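Local coordinates for carbonic anhydrase (PDB 7COI), which catalyses the reversible hydration of carbon dioxide to hydrogencarbonate and a proton as a zinc-dependent beta-class carbonic anhydrase of the fungal pathogen Aspergillus fumigatus, at the interface of chains A and B. Sequence-based numbering; all coordinates share one arbitrary frame. Chains: chain A/B, Carbonic anhydrase.

The interface of chains A and B. Residues chain A 114, 169, 171, 253, 255, 266; chain B 80-81, 84-85.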
loop_
_atom_site.group_PDB
_atom_site.type_symbol
_atom_site.label_atom_id
_atom_site.label_comp_id
_atom_site.label_asym_id
_atom_site.label_seq_id
_atom_site.Cartn_x
_atom_site.Cartn_y
_atom_site.Cartn_z
ATOM N N ILE A 114 -26.245 1.210 -2.839
ATOM C CA ILE A 114 -25.333 0.420 -3.698
ATOM C C ILE A 114 -23.909 0.974 -3.544
ATOM O O ILE A 114 -23.729 2.216 -3.680
ATOM C CB ILE A 114 -25.767 0.420 -5.173
ATOM C CG1 ILE A 114 -27.193 -0.165 -5.336
ATOM C CG2 ILE A 114 -24.747 -0.344 -6.015
ATOM C CD1 ILE A 114 -27.779 -0.016 -6.698
ATOM N N HIS A 169 -26.221 -3.389 -0.979
ATOM C CA HIS A 169 -25.658 -4.169 -2.096
ATOM C C HIS A 169 -24.221 -3.716 -2.347
ATOM O O HIS A 169 -23.990 -2.484 -2.365
ATOM C CB HIS A 169 -26.456 -3.966 -3.381
ATOM C CG HIS A 169 -27.886 -4.341 -3.230
ATOM N ND1 HIS A 169 -28.294 -5.649 -3.361
ATOM C CD2 HIS A 169 -28.980 -3.601 -2.927
ATOM C CE1 HIS A 169 -29.597 -5.702 -3.172
ATOM N NE2 HIS A 169 -30.045 -4.461 -2.884
ATOM N N VAL A 171 -21.601 -4.351 -5.485
ATOM C CA VAL A 171 -21.503 -4.862 -6.850
ATOM C C VAL A 171 -20.045 -4.745 -7.281
ATOM O O VAL A 171 -19.498 -3.640 -7.186
ATOM C CB VAL A 171 -22.422 -4.053 -7.783
ATOM C CG1 VAL A 171 -22.278 -4.501 -9.218
ATOM C CG2 VAL A 171 -23.867 -4.073 -7.315
ATOM N N HIS A 253 -22.680 -8.966 -5.447
ATOM C CA HIS A 253 -23.074 -9.324 -6.834
ATOM C C HIS A 253 -21.883 -9.145 -7.753
ATOM O O HIS A 253 -21.217 -8.101 -7.616
ATOM C CB HIS A 253 -24.223 -8.420 -7.322
ATOM C CG HIS A 253 -25.333 -8.258 -6.345
ATOM N ND1 HIS A 253 -26.365 -9.164 -6.301
ATOM C CD2 HIS A 253 -25.584 -7.325 -5.403
ATOM C CE1 HIS A 253 -27.201 -8.799 -5.350
ATOM N NE2 HIS A 253 -26.769 -7.647 -4.811
ATOM N N LEU A 255 -20.931 -8.706 -11.779
ATOM C CA LEU A 255 -21.476 -8.343 -13.100
ATOM C C LEU A 255 -20.341 -8.306 -14.098
ATOM O O LEU A 255 -19.181 -8.032 -13.695
ATOM C CB LEU A 255 -22.158 -6.976 -13.085
ATOM C CG LEU A 255 -23.302 -6.789 -12.104
ATOM C CD1 LEU A 255 -23.857 -5.379 -12.202
ATOM C CD2 LEU A 255 -24.424 -7.789 -12.371
ATOM N N GLN A 266 -25.319 -10.742 -15.114
ATOM C CA GLN A 266 -24.968 -11.325 -13.792
ATOM C C GLN A 266 -24.074 -12.551 -13.995
ATOM O O GLN A 266 -24.330 -13.349 -14.913
ATOM C CB GLN A 266 -26.204 -11.700 -12.977
ATOM C CG GLN A 266 -27.009 -10.502 -12.558
ATOM C CD GLN A 266 -28.066 -10.873 -11.563
ATOM O OE1 GLN A 266 -27.810 -11.075 -10.377
ATOM N NE2 GLN A 266 -29.272 -10.958 -12.079
ATOM N N LYS B 80 -33.052 -2.275 -4.923
ATOM C CA LYS B 80 -32.365 -1.267 -5.781
ATOM C C LYS B 80 -31.443 -1.957 -6.787
ATOM O O LYS B 80 -31.213 -1.388 -7.874
ATOM C CB LYS B 80 -31.565 -0.288 -4.921
ATOM C CG LYS B 80 -32.415 0.713 -4.171
ATOM C CD LYS B 80 -33.273 1.539 -5.084
ATOM C CE LYS B 80 -33.927 2.711 -4.387
ATOM N NZ LYS B 80 -35.170 2.244 -3.739
ATOM N N PHE B 81 -30.881 -3.117 -6.440
ATOM C CA PHE B 81 -30.012 -3.872 -7.368
ATOM C C PHE B 81 -30.845 -4.360 -8.564
ATOM O O PHE B 81 -30.447 -4.105 -9.719
ATOM C CB PHE B 81 -29.288 -5.010 -6.650
ATOM C CG PHE B 81 -28.491 -5.870 -7.580
ATOM C CD1 PHE B 81 -27.334 -5.387 -8.179
ATOM C CD2 PHE B 81 -28.934 -7.135 -7.908
ATOM C CE1 PHE B 81 -26.609 -6.193 -9.041
ATOM C CE2 PHE B 81 -28.203 -7.936 -8.773
ATOM C CZ PHE B 81 -27.050 -7.461 -9.342
ATOM N N ALA B 84 -31.892 -1.507 -10.689
ATOM C CA ALA B 84 -30.754 -0.929 -11.456
ATOM C C ALA B 84 -30.508 -1.778 -12.696
ATOM O O ALA B 84 -30.240 -1.190 -13.748
ATOM C CB ALA B 84 -29.519 -0.818 -10.597
ATOM N N LEU B 85 -30.603 -3.108 -12.621
ATOM C CA LEU B 85 -30.385 -3.952 -13.824
ATOM C C LEU B 85 -31.484 -3.656 -14.866
ATOM O O LEU B 85 -31.157 -3.609 -16.037
ATOM C CB LEU B 85 -30.353 -5.437 -13.457
ATOM C CG LEU B 85 -29.153 -5.887 -12.625
ATOM C CD1 LEU B 85 -29.174 -7.399 -12.419
ATOM C CD2 LEU B 85 -27.865 -5.430 -13.297
HETATM O O HOH W 1 -32.058 -2.096 -2.108
#
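The phenyl ring of B:Phe81 stacks on the imidazole of A:His253, centroids 3.6 Å apart and planes only 11° from parallel, the two side chains running past each other in opposite directions. This is part of the two-fold dimer interface of a beta-class carbonic anhydrase, in which the start of helix 80-98 of one subunit packs on strands 114-119, 169-175, 251-257 and 264-266 of its partner. A:His253 ND1 stands over the phenyl near its rim, 3.3 Å from B:Phe81 CE2. The opposite phenyl face carries B:Leu85 from the next turn of its own helix, and the side-chain amide oxygen OE1 of A:Gln266 meets the ring edge in plane, 3.5 Å from B:Phe81 CE2. B:Phe81 CG is anti to the backbone N (chi1 175°), which carries the ring across to A:His253 while CB sits over the centre of the A:His169 imidazole, a CH-pi contact 3.6 Å from its centroid. A hydrogen bond between A:His169 ND1 and A:His253 NE2 (2.9 Å) joins the two imidazoles and should restrain rotation of both rings. At the far edge of A:His169, a water in the ring plane bridges NE2 to the backbone N of B:Lys80. A:Val171 CG2 packs against the phenyl at CD1, and A:Leu255 CD2 lies 4.0 Å from B:Phe81 CZ, at the ring tip. B:Leu85 CD1 touches the amide of A:Gln266, 3.6 Å from NE2. A:Ile114 CD1 reaches the backbone carbonyl of B:Lys80.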